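Local coordinates for protein allergen Bos d 2 (Bos taurus, PDB 4WFV) that probably carries pheromones as a small-molecule-binding lipocalin, and is a major allergen of cow dander, at residues I29-G33 and P34-Y38; Y131-L134 and N135-G139. All coordinates share one frame; numbering follows the deposited sequence.

Contact 1. Residues I29-G33 and P34-Y38; sequences IVEGG and PLRNY
Two successive beta turns in the loop between strands 17-23 and 38-45, the first strand-to-strand connection of the lipocalin barrel, fold Ile29 and Glu31 against Arg36. The Arg36 chain runs extended from CG to NE, with CG anti to the backbone N (chi1 -165°), and this carries its guanidinium along the first turn. There NH1 donates to Ile29 O (2.8 Å), lying in the carbonyl plane, in a bond of 154° at hydrogen. Glu31 runs alongside and points the same way: its CG sits over the centre of one guanidinium face, 3.7 Å from Arg36 CZ, so this methylene covers that face.

A type II turn runs from Val30 to Gly33, its third position at positive phi suiting Gly32, and a type I turn from Gly33 to Arg36, its second position suiting the fixed phi of Pro34. Gly33 links them: its N donates to Val30 O, and its O accepts from Arg36 N (3.2 Å), which stands above the carbonyl plane.

In the guanidinium plane, Arg36 NE donates to Tyr38 OH (2.9 Å), and a water joins that hydroxyl to Gly32 N. Glu146 forms a salt bridge with Arg36 NH1, and Thr151 bonds to NH2, tying the loop to the chain's C-terminal part. On the apolar side, Ile29 CG2 meets Leu35 CB at 4.2 Å, and both side chains rest on Met113 of strand 110-118.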
loop_
_atom_site.group_PDB
_atom_site.type_symbol
_atom_site.label_atom_id
_atom_site.label_comp_id
_atom_site.label_asym_id
_atom_site.label_seq_id
_atom_site.Cartn_x
_atom_site.Cartn_y
_atom_site.Cartn_z
ATOM N N ILE A 29 -10.584 -3.087 -3.625
ATOM C CA ILE A 29 -9.479 -3.926 -3.154
ATOM C C ILE A 29 -9.753 -5.429 -3.107
ATOM O O ILE A 29 -8.892 -6.192 -2.706
ATOM C CB ILE A 29 -8.974 -3.480 -1.759
ATOM C CG1 ILE A 29 -10.086 -3.614 -0.698
ATOM C CG2 ILE A 29 -8.420 -2.066 -1.826
ATOM C CD1 ILE A 29 -9.536 -3.606 0.741
ATOM N N VAL A 30 -10.940 -5.861 -3.534
ATOM C CA VAL A 30 -11.203 -7.290 -3.650
ATOM C C VAL A 30 -10.419 -7.868 -4.823
ATOM O O VAL A 30 -9.843 -7.126 -5.613
ATOM C CB VAL A 30 -12.712 -7.588 -3.817
ATOM C CG1 VAL A 30 -13.482 -7.106 -2.586
ATOM C CG2 VAL A 30 -13.256 -6.961 -5.108
ATOM N N GLU A 31 -10.390 -9.193 -4.923
ATOM C CA GLU A 31 -9.666 -9.818 -6.024
ATOM C C GLU A 31 -10.097 -9.250 -7.373
ATOM O O GLU A 31 -11.288 -9.082 -7.640
ATOM C CB GLU A 31 -9.853 -11.330 -5.990
ATOM C CG GLU A 31 -9.084 -11.992 -4.875
ATOM C CD GLU A 31 -9.226 -13.496 -4.895
ATOM O OE1 GLU A 31 -9.999 -14.030 -4.073
ATOM O OE2 GLU A 31 -8.564 -14.135 -5.738
ATOM N N GLY A 32 -9.126 -8.925 -8.220
ATOM C CA GLY A 32 -9.416 -8.323 -9.504
ATOM C C GLY A 32 -9.711 -6.832 -9.446
ATOM O O GLY A 32 -9.932 -6.208 -10.480
ATOM N N GLY A 33 -9.712 -6.254 -8.247
ATOM C CA GLY A 33 -9.962 -4.830 -8.098
ATOM C C GLY A 33 -8.760 -3.984 -8.481
ATOM O O GLY A 33 -7.618 -4.424 -8.380
ATOM N N PRO A 34 -9.005 -2.745 -8.914
ATOM C CA PRO A 34 -7.921 -1.898 -9.420
ATOM C C PRO A 34 -6.845 -1.576 -8.379
ATOM O O PRO A 34 -5.673 -1.428 -8.737
ATOM C CB PRO A 34 -8.650 -0.622 -9.860
ATOM C CG PRO A 34 -9.955 -0.637 -9.087
ATOM C CD PRO A 34 -10.319 -2.083 -8.976
ATOM N N LEU A 35 -7.232 -1.478 -7.110
ATOM C CA LEU A 35 -6.287 -1.090 -6.061
ATOM C C LEU A 35 -5.859 -2.261 -5.207
ATOM O O LEU A 35 -5.371 -2.069 -4.102
ATOM C CB LEU A 35 -6.879 0.010 -5.164
ATOM C CG LEU A 35 -7.450 1.189 -5.961
ATOM C CD1 LEU A 35 -7.988 2.282 -5.021
ATOM C CD2 LEU A 35 -6.402 1.743 -6.922
ATOM N N ARG A 36 -6.046 -3.474 -5.714
ATOM C CA ARG A 36 -5.436 -4.652 -5.103
ATOM C C ARG A 36 -4.131 -4.931 -5.831
ATOM O O ARG A 36 -4.123 -5.441 -6.950
ATOM C CB ARG A 36 -6.364 -5.851 -5.195
ATOM C CG ARG A 36 -5.973 -7.003 -4.271
ATOM C CD ARG A 36 -6.880 -8.182 -4.517
ATOM N NE ARG A 36 -6.610 -9.349 -3.688
ATOM C CZ ARG A 36 -7.280 -9.669 -2.581
ATOM N NH1 ARG A 36 -8.234 -8.874 -2.119
ATOM N NH2 ARG A 36 -6.993 -10.778 -1.924
ATOM N N ASN A 37 -3.031 -4.536 -5.209
ATOM C CA ASN A 37 -1.743 -4.503 -5.884
ATOM C C ASN A 37 -0.726 -5.283 -5.071
ATOM O O ASN A 37 -0.530 -5.024 -3.880
ATOM C CB ASN A 37 -1.296 -3.051 -6.071
ATOM C CG ASN A 37 -2.383 -2.183 -6.691
ATOM O OD1 ASN A 37 -2.655 -1.075 -6.222
ATOM N ND2 ASN A 37 -3.025 -2.697 -7.736
ATOM N N TYR A 38 -0.087 -6.254 -5.720
ATOM C CA TYR A 38 0.822 -7.156 -5.028
ATOM C C TYR A 38 2.252 -6.631 -5.089
ATOM O O TYR A 38 2.995 -6.889 -6.047
ATOM C CB TYR A 38 0.703 -8.576 -5.599
ATOM C CG TYR A 38 -0.694 -9.153 -5.485
ATOM C CD1 TYR A 38 -1.163 -9.668 -4.282
ATOM C CD2 TYR A 38 -1.547 -9.180 -6.585
ATOM C CE1 TYR A 38 -2.452 -10.208 -4.176
ATOM C CE2 TYR A 38 -2.836 -9.715 -6.490
ATOM C CZ TYR A 38 -3.273 -10.222 -5.280
ATOM O OH TYR A 38 -4.539 -10.756 -5.173
HETATM O O HOH W 1 -6.248 -10.056 -7.685
#

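Contact 2. Residues Y131-L134 and N135-G139; sequences YQQL and NSERG
Arg138 reaches back over the last turn of helix 125-137 to Leu134. Its CB, CG and CD all pass close to Leu134 O, as the chain, extended from CG to NE, runs beside the leucine and points the same way. At the tip, NH1 donates to Leu134 O (3.1 Å), which lies at the guanidinium edge, while Leu134 CD2 packs 3.7 Å from the same nitrogen. NH1 also makes a salt bridge with Glu137 OE1 (3.1 Å), which accepts on its anti lone pair. Arginine suits the place because its long chain reaches back a turn and NH1 has two N-H bonds to give, one to the carbonyl and one to the carboxylate.

Asn135, Ser136 and Glu137 donate their backbone N-H groups to the carbonyls four residues earlier. A Schellman motif then ends the helix: Gly139, at positive phi, easily adopted by glycine, is its C-prime residue, and its N bonds to Ser136 O.

On the inner side, Asn135 ND2 lies 3.4 Å above one face of the Tyr131 ring, displaced toward the rim, with amide and ring planes 75° apart. The Tyr131 ring gets there because CG is anti to the backbone N (chi1 179°). Thr114 OG1 bonds to both Tyr131 OH and Asn135 OD1, and Asn142 OD1 accepts from Asn135 ND2, so these buried polar groups have partners. The helix lies against the barrel wall: Tyr131 and Leu134 touch Val99 of strand 97-105, Leu134 and Arg138 touch Ile91 of strand 85-93, and Tyr131 and Asn135 touch Ala22 of strand 17-23.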
loop_
_atom_site.group_PDB
_atom_site.type_symbol
_atom_site.label_atom_id
_atom_site.label_comp_id
_atom_site.label_asym_id
_atom_site.label_seq_id
_atom_site.Cartn_x
_atom_site.Cartn_y
_atom_site.Cartn_z
ATOM N N TYR A 131 -1.614 -1.966 12.781
ATOM C CA TYR A 131 -2.271 -1.738 11.497
ATOM C C TYR A 131 -3.742 -1.332 11.674
ATOM O O TYR A 131 -4.206 -0.372 11.069
ATOM C CB TYR A 131 -2.141 -2.993 10.626
ATOM C CG TYR A 131 -2.806 -2.874 9.285
ATOM C CD1 TYR A 131 -2.415 -1.901 8.374
ATOM C CD2 TYR A 131 -3.829 -3.735 8.930
ATOM C CE1 TYR A 131 -3.036 -1.791 7.140
ATOM C CE2 TYR A 131 -4.453 -3.630 7.707
ATOM C CZ TYR A 131 -4.062 -2.655 6.822
ATOM O OH TYR A 131 -4.689 -2.560 5.593
ATOM N N GLN A 132 -4.463 -2.070 12.507
ATOM C CA GLN A 132 -5.878 -1.788 12.730
ATOM C C GLN A 132 -6.114 -0.453 13.431
ATOM O O GLN A 132 -7.066 0.246 13.108
ATOM C CB GLN A 132 -6.548 -2.952 13.463
ATOM C CG GLN A 132 -6.587 -4.214 12.598
ATOM C CD GLN A 132 -7.495 -5.298 13.122
ATOM O OE1 GLN A 132 -8.032 -5.207 14.223
ATOM N NE2 GLN A 132 -7.660 -6.352 12.332
ATOM N N GLN A 133 -5.223 -0.073 14.342
ATOM C CA GLN A 133 -5.323 1.233 14.976
ATOM C C GLN A 133 -5.085 2.358 13.963
ATOM O O GLN A 133 -5.798 3.371 13.956
ATOM C CB GLN A 133 -4.337 1.335 16.140
ATOM C CG GLN A 133 -4.421 2.658 16.885
ATOM C CD GLN A 133 -5.759 2.857 17.566
ATOM O OE1 GLN A 133 -6.385 1.899 18.029
ATOM N NE2 GLN A 133 -6.213 4.104 17.625
ATOM N N LEU A 134 -4.092 2.182 13.096
ATOM C CA LEU A 134 -3.826 3.179 12.059
ATOM C C LEU A 134 -5.021 3.322 11.115
ATOM O O LEU A 134 -5.369 4.430 10.692
ATOM C CB LEU A 134 -2.569 2.819 11.267
ATOM C CG LEU A 134 -1.252 2.904 12.039
ATOM C CD1 LEU A 134 -0.177 2.096 11.318
ATOM C CD2 LEU A 134 -0.818 4.344 12.247
ATOM N N ASN A 135 -5.649 2.203 10.785
ATOM C CA ASN A 135 -6.855 2.233 9.967
ATOM C C ASN A 135 -7.937 3.086 10.614
ATOM O O ASN A 135 -8.520 3.971 9.984
ATOM C CB ASN A 135 -7.393 0.820 9.741
ATOM C CG ASN A 135 -6.539 0.005 8.787
ATOM O OD1 ASN A 135 -5.674 0.541 8.103
ATOM N ND2 ASN A 135 -6.783 -1.297 8.744
ATOM N N SER A 136 -8.216 2.807 11.881
ATOM C CA SER A 136 -9.324 3.479 12.554
ATOM C C SER A 136 -9.074 4.976 12.691
ATOM O O SER A 136 -9.996 5.772 12.574
ATOM C CB SER A 136 -9.574 2.830 13.913
ATOM O OG SER A 136 -10.029 1.507 13.732
ATOM N N GLU A 137 -7.823 5.351 12.909
ATOM C CA GLU A 137 -7.447 6.764 12.997
ATOM C C GLU A 137 -7.763 7.528 11.714
ATOM O O GLU A 137 -7.882 8.757 11.722
ATOM C CB GLU A 137 -5.952 6.895 13.300
ATOM C CG GLU A 137 -5.562 6.444 14.696
ATOM C CD GLU A 137 -4.056 6.402 14.904
ATOM O OE1 GLU A 137 -3.291 6.578 13.925
ATOM O OE2 GLU A 137 -3.633 6.186 16.058
ATOM N N ARG A 138 -7.907 6.798 10.613
ATOM C CA ARG A 138 -8.072 7.425 9.308
ATOM C C ARG A 138 -9.389 7.091 8.642
ATOM O O ARG A 138 -9.553 7.306 7.439
ATOM C CB ARG A 138 -6.913 7.032 8.410
ATOM C CG ARG A 138 -5.658 7.703 8.869
ATOM C CD ARG A 138 -4.427 7.074 8.303
ATOM N NE ARG A 138 -3.272 7.818 8.787
ATOM C CZ ARG A 138 -2.736 7.639 9.989
ATOM N NH1 ARG A 138 -3.240 6.723 10.814
ATOM N NH2 ARG A 138 -1.694 8.368 10.367
ATOM N N GLY A 139 -10.323 6.559 9.423
ATOM C CA GLY A 139 -11.642 6.261 8.904
ATOM C C GLY A 139 -11.677 5.121 7.901
ATOM O O GLY A 139 -12.575 5.038 7.062
#

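How the contacts relate
Contact 1 comes early in the chain, in the loop between strands 17-23 and 38-45, and contact 2 comes late, at the end of helix 125-137, after the eighth barrel strand. Their centres are about 20 Å apart and their nearest atoms about 7 Å, with no touch between them. Strand 110-118 links them: Met113 meets Ile29 and Leu35 of contact 1, whereas Thr114 bonds to Tyr131 and Asn135 of contact 2. Contact 1 thus lies in the long first loop of the barrel, which in lipocalins typically folds over the open end, and contact 2 at the end of the helix that packs on the outside of the barrel, which typically encloses the ligand pocket.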